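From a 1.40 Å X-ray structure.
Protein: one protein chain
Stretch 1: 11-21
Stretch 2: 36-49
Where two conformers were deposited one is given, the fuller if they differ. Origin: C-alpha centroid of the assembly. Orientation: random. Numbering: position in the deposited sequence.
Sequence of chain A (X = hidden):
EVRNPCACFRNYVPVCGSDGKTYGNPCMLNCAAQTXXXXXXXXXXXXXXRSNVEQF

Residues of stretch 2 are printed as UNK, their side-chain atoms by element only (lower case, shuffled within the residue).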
# COMPACT_ATOMS: atom_id res chain seq x y z
N ASN A 11 4.72 8.39 -7.24
CA ASN A 11 4.62 7.56 -8.41
C ASN A 11 3.74 6.36 -8.14
O ASN A 11 3.90 5.67 -7.13
CB ASN A 11 5.98 7.02 -8.79
CG ASN A 11 6.96 8.09 -9.08
OD1 ASN A 11 7.11 9.04 -8.33
ND2 ASN A 11 7.66 7.94 -10.19
N TYR A 12 2.85 6.09 -9.07
CA TYR A 12 1.83 5.11 -8.83
C TYR A 12 2.31 3.74 -9.19
O TYR A 12 2.48 3.39 -10.36
CB TYR A 12 0.60 5.52 -9.63
CG TYR A 12 -0.56 4.62 -9.41
CD1 TYR A 12 -1.10 4.46 -8.13
CD2 TYR A 12 -1.13 3.92 -10.45
CE1 TYR A 12 -2.17 3.64 -7.91
CE2 TYR A 12 -2.21 3.10 -10.25
CZ TYR A 12 -2.72 2.95 -8.98
OH TYR A 12 -3.78 2.13 -8.74
N VAL A 13 2.56 2.96 -8.14
CA VAL A 13 3.00 1.59 -8.27
C VAL A 13 2.20 0.85 -7.23
O VAL A 13 2.68 0.54 -6.14
CB VAL A 13 4.50 1.46 -7.99
CG1 VAL A 13 4.93 0.00 -8.14
CG2 VAL A 13 5.28 2.35 -8.95
N PRO A 14 0.92 0.64 -7.51
CA PRO A 14 0.01 0.19 -6.47
C PRO A 14 0.30 -1.20 -5.97
O PRO A 14 0.67 -2.08 -6.71
CB PRO A 14 -1.36 0.20 -7.13
CG PRO A 14 -1.04 0.02 -8.60
CD PRO A 14 0.23 0.83 -8.81
N VAL A 15 0.30 -1.30 -4.65
CA VAL A 15 0.52 -2.58 -4.01
C VAL A 15 -0.51 -2.75 -2.93
O VAL A 15 -1.04 -1.77 -2.41
CB VAL A 15 1.95 -2.71 -3.45
CG1 VAL A 15 2.94 -2.70 -4.57
CG2 VAL A 15 2.28 -1.58 -2.48
N CYS A 16 -0.77 -3.99 -2.59
CA CYS A 16 -1.83 -4.29 -1.67
C CYS A 16 -1.23 -4.72 -0.38
O CYS A 16 -0.43 -5.64 -0.34
CB CYS A 16 -2.68 -5.39 -2.26
SG CYS A 16 -4.01 -5.87 -1.17
N GLY A 17 -1.62 -4.04 0.69
CA GLY A 17 -1.12 -4.35 2.01
C GLY A 17 -1.91 -5.45 2.68
O GLY A 17 -3.06 -5.75 2.34
N SER A 18 -1.28 -6.03 3.69
CA SER A 18 -1.90 -7.07 4.46
C SER A 18 -3.09 -6.55 5.26
O SER A 18 -3.86 -7.33 5.80
CB SER A 18 -0.87 -7.67 5.40
OG SER A 18 -0.27 -6.66 6.18
N ASP A 19 -3.22 -5.23 5.34
CA ASP A 19 -4.39 -4.62 5.95
C ASP A 19 -5.56 -4.50 4.99
O ASP A 19 -6.62 -3.97 5.35
CB ASP A 19 -4.03 -3.24 6.51
CG ASP A 19 -3.46 -2.30 5.47
OD1 ASP A 19 -3.25 -2.71 4.31
OD2 ASP A 19 -3.24 -1.14 5.83
N GLY A 20 -5.38 -4.99 3.77
CA GLY A 20 -6.42 -4.87 2.78
C GLY A 20 -6.52 -3.50 2.15
O GLY A 20 -7.46 -3.23 1.43
N LYS A 21 -5.52 -2.66 2.41
CA LYS A 21 -5.49 -1.32 1.85
C LYS A 21 -4.47 -1.27 0.74
O LYS A 21 -3.39 -1.83 0.85
CB LYS A 21 -5.09 -0.31 2.92
CG LYS A 21 -5.05 1.12 2.47
CD LYS A 21 -4.89 2.04 3.65
CE LYS A 21 -4.91 3.49 3.24
NZ LYS A 21 -5.00 4.42 4.39
N UNK A 36 1.91 3.68 10.84
CA UNK A 36 0.47 3.58 10.95
C UNK A 36 -0.06 2.19 11.25
O UNK A 36 -1.02 2.05 11.99
c UNK A 36 -0.39 5.57 9.64
c UNK A 36 -1.08 5.95 8.34
c UNK A 36 -1.25 7.44 8.18
n UNK A 36 -1.75 7.76 6.82
c UNK A 36 -0.19 4.07 9.67
N UNK A 37 0.55 1.19 10.64
CA UNK A 37 -0.02 -0.16 10.69
C UNK A 37 1.08 -1.13 11.06
O UNK A 37 1.80 -1.61 10.19
c UNK A 37 -1.29 -1.93 9.42
c UNK A 37 -0.61 -0.57 9.33
c UNK A 37 -1.58 0.50 8.81
N UNK A 38 1.23 -1.42 12.35
CA UNK A 38 2.26 -2.36 12.73
C UNK A 38 2.07 -3.69 12.03
O UNK A 38 0.96 -4.21 11.97
c UNK A 38 0.49 -0.89 13.51
c UNK A 38 2.02 -2.54 14.21
c UNK A 38 1.36 -1.26 14.61
N UNK A 39 3.16 -4.20 11.47
CA UNK A 39 3.15 -5.54 10.90
C UNK A 39 2.68 -5.51 9.47
O UNK A 39 2.56 -6.55 8.84
N UNK A 40 2.41 -4.33 8.93
CA UNK A 40 1.91 -4.24 7.58
C UNK A 40 2.90 -4.85 6.62
O UNK A 40 4.08 -4.54 6.66
c UNK A 40 1.71 -2.78 7.21
c UNK A 40 1.18 -2.52 5.81
c UNK A 40 1.13 -1.02 5.62
c UNK A 40 -0.19 -3.11 5.63
N UNK A 41 2.39 -5.69 5.72
CA UNK A 41 3.22 -6.32 4.72
C UNK A 41 2.63 -6.09 3.36
O UNK A 41 1.44 -5.93 3.20
n UNK A 41 7.45 -8.55 7.34
c UNK A 41 3.81 -8.26 6.28
c UNK A 41 5.29 -7.96 6.35
c UNK A 41 3.26 -7.83 4.93
c UNK A 41 5.98 -8.79 7.42
N UNK A 42 3.50 -6.13 2.37
CA UNK A 42 3.09 -6.03 0.99
C UNK A 42 2.69 -7.43 0.58
O UNK A 42 3.53 -8.33 0.52
c UNK A 42 3.48 -6.06 -2.16
c UNK A 42 3.93 -4.97 -1.20
c UNK A 42 4.25 -5.51 0.17
c UNK A 42 5.18 -4.32 -1.71
N UNK A 43 1.41 -7.62 0.32
CA UNK A 43 0.94 -8.97 0.02
C UNK A 43 0.86 -9.30 -1.45
O UNK A 43 1.08 -10.45 -1.84
c UNK A 43 -0.18 -9.13 2.25
c UNK A 43 -1.49 -8.48 0.29
c UNK A 43 -0.37 -9.30 0.77
N UNK A 44 0.57 -8.31 -2.28
CA UNK A 44 0.67 -8.56 -3.70
C UNK A 44 0.79 -7.27 -4.45
O UNK A 44 0.44 -6.22 -3.94
n UNK A 44 -2.25 -7.77 -5.02
c UNK A 44 -2.90 -9.02 -3.35
c UNK A 44 -0.50 -9.41 -4.23
c UNK A 44 -3.50 -7.44 -4.75
c UNK A 44 -1.85 -8.77 -4.15
n UNK A 44 -3.92 -8.18 -3.74
N UNK A 45 1.30 -7.38 -5.65
CA UNK A 45 1.40 -6.27 -6.53
C UNK A 45 0.01 -5.86 -6.96
O UNK A 45 -0.89 -6.69 -7.08
c UNK A 45 2.21 -6.70 -7.74
o UNK A 45 4.27 -5.46 -6.83
c UNK A 45 3.79 -4.81 -7.78
o UNK A 45 4.08 -3.64 -8.14
c UNK A 45 2.72 -5.54 -8.54
N UNK A 46 -0.14 -4.58 -7.25
CA UNK A 46 -1.40 -4.08 -7.76
C UNK A 46 -2.30 -3.67 -6.63
O UNK A 46 -2.02 -3.89 -5.46
N UNK A 47 -3.43 -3.07 -7.00
CA UNK A 47 -4.36 -2.68 -5.97
C UNK A 47 -4.95 -3.88 -5.27
O UNK A 47 -5.09 -4.95 -5.86
c UNK A 47 -5.52 -1.89 -6.57
n UNK A 47 -5.22 2.63 -6.39
c UNK A 47 -6.12 1.92 -5.73
n UNK A 47 -6.64 0.82 -6.25
c UNK A 47 -5.08 -0.70 -7.38
c UNK A 47 -6.25 0.27 -7.55
n UNK A 47 -6.51 2.30 -4.53
N UNK A 48 -5.35 -3.68 -4.02
CA UNK A 48 -6.14 -4.70 -3.38
C UNK A 48 -7.38 -4.92 -4.18
O UNK A 48 -7.87 -4.02 -4.84
c UNK A 48 -6.50 -4.30 -1.97
s UNK A 48 -5.07 -4.15 -0.93
N UNK A 49 -7.88 -6.14 -4.14
CA UNK A 49 -9.06 -6.49 -4.89
C UNK A 49 -10.29 -6.15 -4.08
O UNK A 49 -10.51 -6.66 -2.99
c UNK A 49 -7.92 -8.27 -6.33
c UNK A 49 -8.27 -7.80 -7.75
o UNK A 49 -7.44 -7.20 -8.44
c UNK A 49 -9.00 -7.97 -5.27
n UNK A 49 -9.48 -8.10 -8.19
O HOH W 1 2.07 -2.11 -9.02
O HOH W 2 -1.89 5.35 5.38

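Position 36 carries four carbons in a row ending in nitrogen. Its tip reaches a water that also takes a weak hydrogen bond from Lys 21 NZ; this is Lys 36. Position 37 has one carbon bearing two more, one of them near the carboxylate of Asp 19: Val 37. At 38 three carbons close a ring onto the backbone nitrogen, beyond reach of stretch 1: Pro 38. Position 39 has no side-chain atoms, and its positive phi in a type II turn favours Gly 39.

Position 40 has four carbons forked at the second, one tip carbon 3.9 Å from Gly 17 CA, where a CB on Gly 17 would clash with it: Leu 40. Position 41 repeats the four-carbon chain ending in nitrogen; its end leads away, and the hydrogen bonds of Lys 41 to stretch 1 are made by its backbone: its N donates to Ser 18 OG (2.9 Å) and its O accepts from Ser 18 N (2.8 Å). Position 42 again has four carbons forked at the second, the forking carbon 3.8 Å from Val 15 CB: Leu 42. Position 43 has one carbon carrying two, one of them 3.5 Å from Ser 18 CB: Val 43.

Position 44 holds one carbon and a five-membered ring with two nitrogens; Cys 16 CB sits over one ring face, 3.5 Å from the ring centroid. This is His 44, whose ND1 donates to the O of position 45 (2.7 Å), tying the ring to the backbone of the next residue. Position 45 has three carbons, the third carrying two oxygens; a water donates to one of these and to Pro 14 O: Glu 45. Position 46 has no side chain, and its backbone angles would jam a CB against the preceding carbonyl; its N donates to Pro 14 O (2.7 Å): Gly 46.

Position 47 runs three carbons, a nitrogen, then a carbon with two nitrogens. Its CB points away, yet the chain returns so that one terminal nitrogen donates to Tyr 12 OH (2.8 Å): Arg 47. Position 48, one carbon and a sulfur bonded to Cys 16 SG at 2.0 Å, is Cys 48. Position 49 has three carbons, the third carrying one oxygen and one nitrogen, out of contact: Gln 49.

The contact is a short antiparallel pairing locked by a disulfide. Cys 16 N donates to His 44 O (2.9 Å); Cys 16 O accepts from Val 43 N (2.8 Å), at a bulge that shifts the register by one. Val 15 and Leu 42 share one face, Cys 16 and His 44 the other.

Stretch 2 36-49: KVPGLKLVHEGRCQ
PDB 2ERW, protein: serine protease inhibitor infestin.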